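Putative sensory box/GGDEF family protein (Vibrio parahaemolyticus RIMD 2210633, PDB 2P7J) probably makes cyclic di-GMP from two GTP molecules through a GGDEF domain, this chain being the Cache-family sensor region of the longer protein. Local coordinates at residues 130-135 and 150-155; 224-229 and 246-251; 81-86 and 169-174. All coordinates share one frame; numbering follows the deposited sequence.

How the contacts relate
Contacts 1 and 3 belong to one seven-stranded antiparallel sheet, their centres about 9 Å apart, and contact 2 lies in the second sheet, its centre about 26 Å from that of contact 1 and 34 Å from that of contact 3. Strands 150-160 and 163-173 are neighbours, so contacts 1 and 3 are joined directly, with probable hydrogen bonds from Ile154 N to Leu170 O (2.6 Å) and from Leu152 N to Val172 O (2.7 Å). They also share a sulfate, reached by Arg153 from contact 1 and Arg83 from contact 3. Contact 2, whose nearest atoms stay about 12 Å from contact 1, takes no part in that anion site.

Contact 1 of 3, residues 130-135 and 150-155; sequences ISAWGI and PSLRIL. With SO4 (sulfate ion), chain E.
The carbonyl oxygen of Ser131 takes two donors from the facing strand: the amide of Leu155, with Leu155 N 2.9 Å from Ser131 O and an almost straight N-H (169°), and, more weakly, the CA-H of Ile154. Ser131 N returns a bond of 3.1 Å to Leu155 O, which closes an antiparallel hydrogen-bonded pair. Next comes the non-hydrogen-bonded pair Ala132 and Ile154. After it the ladder slackens, and the bond from Trp133 N to Arg153 O is weak. A water accepts from both Arg153 N and Arg153 NH1.

On one face the fit is apolar. The CB methyl of Ala132 packs 3.8 Å from Leu152 CD1 and 4.1 Å from Ile154 CD1 and lies 3.3 Å from Arg153 O, so its small size suits the close spacing of its non-hydrogen-bonded pair. Leu152 can reach across because its CG is anti to the backbone N (chi1 177°). Ile135 CG2 rests 3.8 Å from Pro150 CB. Helix 11-45 covers part of this face, where Ile154 meets Ile37.

The other face carries Ser131, Trp133, Arg153 and Leu155. Leu155 CD1 touches Trp133 CB, while the indole leads away from the strand to meet the ring of Tyr121. Arg153, extended from CG to NE, offers the edge of its guanidinium to a sulfate: NE donates 2.7 Å to sulfate O3, and NH2 donates 3.0 Å to sulfate O2. Arginine suits the place because its extended chain reaches the anion and its N-H groups along one edge bond two sulfate oxygens; Lys113, Arg116 and Tyr118 bind the same ion. The sulfate, probably from the crystallisation liquor, marks a basic site on this face, and an antiparallel sheet packed on a long N-terminal helix is consistent with the Cache-type sensor fold.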
loop_
_atom_site.group_PDB
_atom_site.type_symbol
_atom_site.label_atom_id
_atom_site.label_comp_id
_atom_site.label_asym_id
_atom_site.label_seq_id
_atom_site.Cartn_x
_atom_site.Cartn_y
_atom_site.Cartn_z
ATOM N N ILE B 130 -23.667 15.357 9.788
ATOM C CA ILE B 130 -22.638 14.728 8.959
ATOM C C ILE B 130 -21.743 15.793 8.295
ATOM O O ILE B 130 -22.216 16.655 7.548
ATOM C CB ILE B 130 -23.269 13.832 7.877
ATOM C CG1 ILE B 130 -24.137 12.727 8.511
ATOM C CG2 ILE B 130 -22.172 13.242 6.974
ATOM C CD1 ILE B 130 -25.078 11.966 7.489
ATOM N N SER B 131 -20.450 15.749 8.583
ATOM C CA SER B 131 -19.508 16.659 7.942
ATOM C C SER B 131 -18.194 15.911 7.653
ATOM O O SER B 131 -18.140 14.673 7.699
ATOM C CB SER B 131 -19.295 17.891 8.821
ATOM O OG SER B 131 -18.430 18.845 8.229
ATOM N N ALA B 132 -17.147 16.660 7.334
ATOM C CA ALA B 132 -15.842 16.082 7.088
ATOM C C ALA B 132 -14.750 17.097 7.315
ATOM O O ALA B 132 -14.889 18.289 7.088
ATOM C CB ALA B 132 -15.734 15.490 5.665
ATOM N N TRP B 133 -13.654 16.573 7.811
ATOM C CA TRP B 133 -12.391 17.270 7.905
ATOM C C TRP B 133 -11.682 17.170 6.529
ATOM O O TRP B 133 -11.722 16.099 5.885
ATOM C CB TRP B 133 -11.571 16.539 8.990
ATOM C CG TRP B 133 -10.319 17.216 9.350
ATOM C CD1 TRP B 133 -9.050 16.694 9.285
ATOM C CD2 TRP B 133 -10.184 18.558 9.820
ATOM N NE1 TRP B 133 -8.139 17.639 9.706
ATOM C CE2 TRP B 133 -8.809 18.789 10.036
ATOM C CE3 TRP B 133 -11.093 19.582 10.096
ATOM C CZ2 TRP B 133 -8.324 20.009 10.497
ATOM C CZ3 TRP B 133 -10.615 20.784 10.554
ATOM C CH2 TRP B 133 -9.247 20.992 10.753
ATOM N N GLY B 134 -11.040 18.246 6.090
ATOM C CA GLY B 134 -10.119 18.205 4.933
ATOM C C GLY B 134 -9.339 16.902 4.712
ATOM O O GLY B 134 -9.205 16.076 5.618
ATOM N N ILE B 135 -8.850 16.678 3.499
ATOM C CA ILE B 135 -8.159 15.443 3.201
ATOM C C ILE B 135 -6.820 15.457 3.934
ATOM O O ILE B 135 -6.140 16.472 3.991
ATOM C CB ILE B 135 -7.988 15.258 1.675
ATOM C CG1 ILE B 135 -9.362 14.994 1.032
ATOM C CG2 ILE B 135 -6.958 14.114 1.348
ATOM C CD1 ILE B 135 -9.456 15.307 -0.444
ATOM N N PRO B 150 -3.886 9.261 1.691
ATOM C CA PRO B 150 -4.729 10.442 1.907
ATOM C C PRO B 150 -6.177 9.995 2.122
ATOM O O PRO B 150 -6.699 9.150 1.374
ATOM C CB PRO B 150 -4.573 11.241 0.620
ATOM C CG PRO B 150 -4.158 10.202 -0.440
ATOM C CD PRO B 150 -3.380 9.149 0.308
ATOM N N SER B 151 -6.821 10.546 3.146
ATOM C CA SER B 151 -8.169 10.136 3.447
ATOM C C SER B 151 -9.105 11.333 3.773
ATOM O O SER B 151 -8.678 12.334 4.370
ATOM C CB SER B 151 -8.105 9.065 4.541
ATOM O OG SER B 151 -9.368 8.739 5.053
ATOM N N LEU B 152 -10.367 11.240 3.328
ATOM C CA LEU B 152 -11.417 12.232 3.688
ATOM C C LEU B 152 -12.251 11.551 4.781
ATOM O O LEU B 152 -12.936 10.523 4.535
ATOM C CB LEU B 152 -12.316 12.557 2.495
ATOM C CG LEU B 152 -13.493 13.513 2.759
ATOM C CD1 LEU B 152 -13.022 14.924 3.121
ATOM C CD2 LEU B 152 -14.447 13.559 1.582
ATOM N N ARG B 153 -12.155 12.076 5.997
ATOM C CA ARG B 153 -12.823 11.424 7.122
ATOM C C ARG B 153 -14.210 12.008 7.273
ATOM O O ARG B 153 -14.361 13.193 7.522
ATOM C CB ARG B 153 -12.004 11.588 8.400
ATOM C CG ARG B 153 -10.729 10.794 8.371
ATOM C CD ARG B 153 -9.755 11.320 9.373
ATOM N NE ARG B 153 -8.462 10.668 9.189
ATOM C CZ ARG B 153 -7.534 11.063 8.306
ATOM N NH1 ARG B 153 -7.742 12.102 7.519
ATOM N NH2 ARG B 153 -6.392 10.402 8.206
ATOM N N ILE B 154 -15.212 11.161 7.079
ATOM C CA ILE B 154 -16.616 11.503 7.288
ATOM C C ILE B 154 -16.848 11.337 8.759
ATOM O O ILE B 154 -16.419 10.343 9.340
ATOM C CB ILE B 154 -17.557 10.583 6.457
ATOM C CG1 ILE B 154 -17.048 10.471 5.001
ATOM C CG2 ILE B 154 -19.028 11.066 6.522
ATOM C CD1 ILE B 154 -16.892 11.874 4.224
ATOM N N LEU B 155 -17.453 12.352 9.374
ATOM C CA LEU B 155 -17.620 12.421 10.833
ATOM C C LEU B 155 -19.092 12.630 11.161
ATOM O O LEU B 155 -19.734 13.489 10.572
ATOM C CB LEU B 155 -16.789 13.567 11.418
ATOM C CG LEU B 155 -15.305 13.620 10.993
ATOM C CD1 LEU B 155 -14.708 14.997 11.138
ATOM C CD2 LEU B 155 -14.438 12.580 11.736
HETATM S S SO4 E . -6.490 7.886 10.938
HETATM O O1 SO4 E . -6.214 6.528 10.452
HETATM O O2 SO4 E . -5.394 8.801 10.568
HETATM O O3 SO4 E . -7.766 8.375 10.335
HETATM O O4 SO4 E . -6.668 7.846 12.421
HETATM O O HOH W 1 -9.775 14.013 6.782
#

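Contact 2 of 3, residues 224-229 and 246-251; sequences NMYPDI and HLIAFS
Ile248 presses its CD1 methyl onto the ring of Tyr226, and this is the tightly packed part of the contact. The methyl carbon stands 4.0 Å from the ring centroid and only 23° off the normal, a CH-pi contact over the face, displaced toward the rim so that CZ is the nearest ring atom. CG1 of Ile248 is anti to the carbonyl carbon, and chi2 (-68°) then turns CD1 onto the ring.

At the far end of the same tyrosine, the hydroxyl sits 3.2 Å above the plane of the His246 ring, again off centre. The two rings form an edge-to-face pair, the edge of Tyr226 toward the face of His246, with centroids 5.8 Å apart and planes at 61°. Tyrosine is well suited here: its ring offers a broad surface to the isoleucine, while its hydroxyl passes on to bond Asp266 of strand 260-268.

Ile229 continues the apolar layer, its CD1 3.9 Å from Ile248 CG1. Beyond this the fit becomes looser: Ile229 CG2 approaches Phe250 CE2 only to 4.2 Å and obliquely. On the solvent side, Asn224, Pro227 and Asp228 are exposed and stay away from the strand. Tyr226 leaves the helical conformation just after helix 222-225, and the bond from Ile229 N to Tyr226 O, 2.8 Å, ties the turn that brings both residues to bear on the strand. The opposite side of that strand, with Leu247 and Ala249, packs on helix 11-45.

Since the two segments share no hydrogen bond, the turn is held against the strand by dispersion and aromatic contacts, and a directional bond is added by Asp266, which holds the tyrosine hydroxyl.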
loop_
_atom_site.group_PDB
_atom_site.type_symbol
_atom_site.label_atom_id
_atom_site.label_comp_id
_atom_site.label_asym_id
_atom_site.label_seq_id
_atom_site.Cartn_x
_atom_site.Cartn_y
_atom_site.Cartn_z
ATOM N N ASN B 224 3.443 28.150 -6.478
ATOM C CA ASN B 224 4.865 28.325 -6.699
ATOM C C ASN B 224 5.170 28.005 -8.145
ATOM O O ASN B 224 5.917 28.732 -8.827
ATOM C CB ASN B 224 5.652 27.397 -5.775
ATOM C CG ASN B 224 7.162 27.556 -5.929
ATOM O OD1 ASN B 224 7.691 28.690 -5.975
ATOM N ND2 ASN B 224 7.873 26.420 -5.999
HETATM N N MSE B 225 4.561 26.920 -8.621
HETATM C CA MSE B 225 4.774 26.467 -9.987
HETATM C C MSE B 225 4.057 27.353 -11.001
HETATM O O MSE B 225 4.542 27.552 -12.114
HETATM C CB MSE B 225 4.319 25.030 -10.141
HETATM C CG MSE B 225 5.076 24.017 -9.286
HETATM SE SE MSE B 225 3.887 22.475 -8.962
HETATM C CE MSE B 225 3.874 21.856 -10.807
ATOM N N TYR B 226 2.902 27.876 -10.617
ATOM C CA TYR B 226 2.137 28.673 -11.545
ATOM C C TYR B 226 1.578 30.042 -11.190
ATOM O O TYR B 226 0.351 30.156 -11.055
ATOM C CB TYR B 226 1.000 27.863 -12.209
ATOM C CG TYR B 226 1.425 26.613 -12.965
ATOM C CD1 TYR B 226 2.089 26.701 -14.184
ATOM C CD2 TYR B 226 1.136 25.343 -12.459
ATOM C CE1 TYR B 226 2.466 25.549 -14.888
ATOM C CE2 TYR B 226 1.513 24.192 -13.142
ATOM C CZ TYR B 226 2.174 24.305 -14.362
ATOM O OH TYR B 226 2.551 23.170 -15.045
ATOM N N PRO B 227 2.426 31.040 -10.823
ATOM C CA PRO B 227 2.215 31.831 -9.629
ATOM C C PRO B 227 1.173 32.864 -10.149
ATOM O O PRO B 227 0.562 33.572 -9.382
ATOM C CB PRO B 227 3.559 32.535 -9.408
ATOM C CG PRO B 227 4.170 32.603 -10.721
ATOM C CD PRO B 227 3.739 31.334 -11.436
ATOM N N ASP B 228 0.968 32.891 -11.467
ATOM C CA ASP B 228 0.034 33.804 -12.134
ATOM C C ASP B 228 -1.329 33.184 -12.449
ATOM O O ASP B 228 -2.310 33.908 -12.662
ATOM C CB ASP B 228 0.617 34.308 -13.472
ATOM C CG ASP B 228 1.768 35.310 -13.302
ATOM O OD1 ASP B 228 1.802 36.100 -12.332
ATOM O OD2 ASP B 228 2.649 35.302 -14.182
ATOM N N ILE B 229 -1.372 31.860 -12.544
ATOM C CA ILE B 229 -2.630 31.133 -12.826
ATOM C C ILE B 229 -3.389 30.831 -11.536
ATOM O O ILE B 229 -4.611 30.957 -11.498
ATOM C CB ILE B 229 -2.371 29.845 -13.660
ATOM C CG1 ILE B 229 -1.776 30.255 -15.030
ATOM C CG2 ILE B 229 -3.671 29.011 -13.802
ATOM C CD1 ILE B 229 -1.126 29.148 -15.822
ATOM N N HIS B 246 2.548 25.243 -20.893
ATOM C CA HIS B 246 1.527 24.350 -20.355
ATOM C C HIS B 246 0.134 24.891 -20.625
ATOM O O HIS B 246 -0.108 26.097 -20.524
ATOM C CB HIS B 246 1.724 24.163 -18.854
ATOM C CG HIS B 246 2.782 23.162 -18.503
ATOM N ND1 HIS B 246 4.131 23.410 -18.666
ATOM C CD2 HIS B 246 2.693 21.910 -17.995
ATOM C CE1 HIS B 246 4.822 22.352 -18.278
ATOM N NE2 HIS B 246 3.973 21.430 -17.863
ATOM N N LEU B 247 -0.785 24.006 -20.997
ATOM C CA LEU B 247 -2.195 24.365 -20.899
ATOM C C LEU B 247 -2.763 23.839 -19.565
ATOM O O LEU B 247 -2.610 22.660 -19.231
ATOM C CB LEU B 247 -3.000 23.863 -22.086
ATOM C CG LEU B 247 -4.506 23.793 -21.827
ATOM C CD1 LEU B 247 -5.180 25.131 -22.076
ATOM C CD2 LEU B 247 -5.121 22.733 -22.688
ATOM N N ILE B 248 -3.380 24.741 -18.804
ATOM C CA ILE B 248 -3.925 24.412 -17.492
ATOM C C ILE B 248 -5.410 24.678 -17.529
ATOM O O ILE B 248 -5.817 25.811 -17.754
ATOM C CB ILE B 248 -3.338 25.310 -16.346
ATOM C CG1 ILE B 248 -1.786 25.314 -16.333
ATOM C CG2 ILE B 248 -4.004 24.995 -14.990
ATOM C CD1 ILE B 248 -1.115 24.050 -15.968
ATOM N N ALA B 249 -6.219 23.640 -17.316
ATOM C CA ALA B 249 -7.646 23.846 -17.134
ATOM C C ALA B 249 -7.985 23.496 -15.684
ATOM O O ALA B 249 -7.451 22.536 -15.143
ATOM C CB ALA B 249 -8.463 23.023 -18.134
ATOM N N PHE B 250 -8.845 24.290 -15.048
ATOM C CA PHE B 250 -9.068 24.138 -13.622
ATOM C C PHE B 250 -10.523 24.285 -13.264
ATOM O O PHE B 250 -11.285 24.901 -13.993
ATOM C CB PHE B 250 -8.228 25.158 -12.843
ATOM C CG PHE B 250 -8.373 26.558 -13.349
ATOM C CD1 PHE B 250 -9.397 27.380 -12.871
ATOM C CD2 PHE B 250 -7.501 27.055 -14.344
ATOM C CE1 PHE B 250 -9.546 28.683 -13.356
ATOM C CE2 PHE B 250 -7.644 28.338 -14.829
ATOM C CZ PHE B 250 -8.671 29.156 -14.349
ATOM N N SER B 251 -10.912 23.696 -12.145
ATOM C CA SER B 251 -12.220 23.958 -11.550
ATOM C C SER B 251 -12.185 23.656 -10.066
ATOM O O SER B 251 -11.282 22.979 -9.572
ATOM C CB SER B 251 -13.350 23.193 -12.237
ATOM O OG SER B 251 -13.310 21.835 -11.877
#

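Contact 3 of 3, residues 81-86 and 169-174; sequences QIRFLD and VLNVDI. With SO4 (sulfate ion), chain E.
Backbone bonds join Arg83 and Val169 twice, from Arg83 N to Val169 O at 2.8 Å and from Val169 N to Arg83 O at 2.9 Å, as befits an antiparallel hydrogen-bonded pair. Asn171 N adds a third, 3.1 Å to Gln81 O.

Apolar contacts are few and lie on both faces of the sheet: Ile82 CD1 meets Leu170 CD2 at 4.2 Å on one, and Leu85 CD1 reaches Val169 CG2 on the other. Ile82 and Val169 are beta-branched, which favours an extended backbone, and their methyls, with those of Leu170 and Leu85, give apolar cover. Val169 CG1 lies 3.7 Å from Arg83 NH2.

Polar side chains gather on the face of Gln81, Arg83 and Asn171. The bend in Arg83 at chi3 (-75°) carries its guanidinium over toward Asn171, whose side-chain amide comes near its edge with the planes 71° apart. A water in the guanidinium plane accepts from Arg83 NE at 2.9 Å and donates to Val169 O, so that carbonyl has two donors. Arg83 NH1 bonds sulfate O4 at 3.1 Å, and NH2 adds a weak bond to O3; Glu91 forms a salt bridge to NH1.

This chemistry implies a site suited to an anion, here filled by a sulfate probably from the crystallisation liquor: Glu91 and the water hold the arginine in place, and its positive charge would probably favour any negatively charged guest.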
loop_
_atom_site.group_PDB
_atom_site.type_symbol
_atom_site.label_atom_id
_atom_site.label_comp_id
_atom_site.label_asym_id
_atom_site.label_seq_id
_atom_site.Cartn_x
_atom_site.Cartn_y
_atom_site.Cartn_z
ATOM N N GLN B 81 -11.500 2.586 6.145
ATOM C CA GLN B 81 -11.838 2.258 7.541
ATOM C C GLN B 81 -13.253 2.690 7.831
ATOM O O GLN B 81 -13.766 3.608 7.193
ATOM C CB GLN B 81 -10.919 2.961 8.527
ATOM C CG GLN B 81 -9.483 2.500 8.534
ATOM C CD GLN B 81 -8.663 3.244 9.606
ATOM O OE1 GLN B 81 -7.916 4.198 9.313
ATOM N NE2 GLN B 81 -8.811 2.818 10.843
ATOM N N ILE B 82 -13.884 2.007 8.787
ATOM C CA ILE B 82 -15.144 2.447 9.352
ATOM C C ILE B 82 -15.014 2.262 10.872
ATOM O O ILE B 82 -14.741 1.157 11.334
ATOM C CB ILE B 82 -16.343 1.672 8.766
ATOM C CG1 ILE B 82 -16.367 1.797 7.231
ATOM C CG2 ILE B 82 -17.684 2.161 9.377
ATOM C CD1 ILE B 82 -17.633 1.246 6.536
ATOM N N ARG B 83 -15.184 3.345 11.646
ATOM C CA ARG B 83 -14.959 3.293 13.102
ATOM C C ARG B 83 -16.046 3.922 13.970
ATOM O O ARG B 83 -16.744 4.833 13.556
ATOM C CB ARG B 83 -13.605 3.925 13.482
ATOM C CG ARG B 83 -12.347 3.261 12.900
ATOM C CD ARG B 83 -11.125 4.133 13.139
ATOM N NE ARG B 83 -11.079 5.302 12.245
ATOM C CZ ARG B 83 -10.185 6.284 12.324
ATOM N NH1 ARG B 83 -9.242 6.279 13.254
ATOM N NH2 ARG B 83 -10.211 7.277 11.462
ATOM N N PHE B 84 -16.178 3.403 15.185
ATOM C CA PHE B 84 -16.858 4.118 16.255
ATOM C C PHE B 84 -15.796 4.511 17.284
ATOM O O PHE B 84 -15.008 3.653 17.754
ATOM C CB PHE B 84 -17.998 3.304 16.915
ATOM C CG PHE B 84 -18.770 4.098 17.940
ATOM C CD1 PHE B 84 -19.781 4.962 17.545
ATOM C CD2 PHE B 84 -18.425 4.054 19.283
ATOM C CE1 PHE B 84 -20.485 5.723 18.475
ATOM C CE2 PHE B 84 -19.131 4.829 20.232
ATOM C CZ PHE B 84 -20.170 5.656 19.816
ATOM N N LEU B 85 -15.755 5.816 17.576
ATOM C CA LEU B 85 -14.914 6.390 18.649
ATOM C C LEU B 85 -15.829 6.775 19.813
ATOM O O LEU B 85 -16.980 7.233 19.592
ATOM C CB LEU B 85 -14.145 7.631 18.137
ATOM C CG LEU B 85 -12.810 7.479 17.369
ATOM C CD1 LEU B 85 -12.893 6.522 16.187
ATOM C CD2 LEU B 85 -12.223 8.839 16.902
ATOM N N ASP B 86 -15.361 6.610 21.045
ATOM C CA ASP B 86 -16.145 7.124 22.172
ATOM C C ASP B 86 -16.036 8.662 22.341
ATOM O O ASP B 86 -15.311 9.341 21.565
ATOM C CB ASP B 86 -15.873 6.343 23.469
ATOM C CG ASP B 86 -14.492 6.569 24.027
ATOM O OD1 ASP B 86 -13.789 7.520 23.623
ATOM O OD2 ASP B 86 -14.095 5.786 24.905
ATOM N N VAL B 169 -17.004 7.396 12.228
ATOM C CA VAL B 169 -15.945 7.918 11.367
ATOM C C VAL B 169 -15.732 6.991 10.169
ATOM O O VAL B 169 -15.497 5.781 10.302
ATOM C CB VAL B 169 -14.600 8.176 12.145
ATOM C CG1 VAL B 169 -13.503 8.854 11.232
ATOM C CG2 VAL B 169 -14.858 8.992 13.421
ATOM N N LEU B 170 -15.796 7.566 8.983
ATOM C CA LEU B 170 -15.577 6.787 7.757
ATOM C C LEU B 170 -14.438 7.432 7.016
ATOM O O LEU B 170 -14.475 8.647 6.740
ATOM C CB LEU B 170 -16.840 6.760 6.903
ATOM C CG LEU B 170 -18.081 6.142 7.588
ATOM C CD1 LEU B 170 -18.983 7.237 8.046
ATOM C CD2 LEU B 170 -18.831 5.306 6.580
ATOM N N ASN B 171 -13.420 6.620 6.739
ATOM C CA ASN B 171 -12.217 7.075 6.032
ATOM C C ASN B 171 -12.360 6.766 4.561
ATOM O O ASN B 171 -12.158 5.629 4.109
ATOM C CB ASN B 171 -10.929 6.413 6.563
ATOM C CG ASN B 171 -10.458 7.011 7.861
ATOM O OD1 ASN B 171 -9.272 7.251 8.038
ATOM N ND2 ASN B 171 -11.371 7.222 8.789
ATOM N N VAL B 172 -12.733 7.776 3.809
ATOM C CA VAL B 172 -12.797 7.628 2.398
ATOM C C VAL B 172 -11.490 7.942 1.688
ATOM O O VAL B 172 -10.760 8.853 2.083
ATOM C CB VAL B 172 -13.811 8.679 1.815
ATOM C CG1 VAL B 172 -13.634 8.873 0.247
ATOM C CG2 VAL B 172 -15.278 8.348 2.196
ATOM N N ASP B 173 -11.096 7.153 0.703
ATOM C CA ASP B 173 -9.817 6.504 0.614
ATOM C C ASP B 173 -9.562 7.319 -0.697
ATOM O O ASP B 173 -10.151 7.032 -1.733
ATOM C CB ASP B 173 -9.892 5.028 0.288
ATOM C CG ASP B 173 -8.577 4.472 -0.299
ATOM O OD1 ASP B 173 -7.675 5.223 -0.748
ATOM O OD2 ASP B 173 -8.479 3.230 -0.352
ATOM N N ILE B 174 -8.824 8.419 -0.607
ATOM C CA ILE B 174 -8.682 9.347 -1.722
ATOM C C ILE B 174 -7.829 8.788 -2.874
ATOM O O ILE B 174 -8.150 8.987 -4.049
ATOM C CB ILE B 174 -8.222 10.747 -1.249
ATOM C CG1 ILE B 174 -9.336 11.429 -0.437
ATOM C CG2 ILE B 174 -7.806 11.634 -2.417
ATOM C CD1 ILE B 174 -10.711 11.582 -1.173
HETATM S S SO4 E . -6.490 7.886 10.938
HETATM O O1 SO4 E . -6.214 6.528 10.452
HETATM O O2 SO4 E . -5.394 8.801 10.568
HETATM O O3 SO4 E . -7.766 8.375 10.335
HETATM O O4 SO4 E . -6.668 7.846 12.421
HETATM O O HOH W 2 -12.921 5.401 10.059
#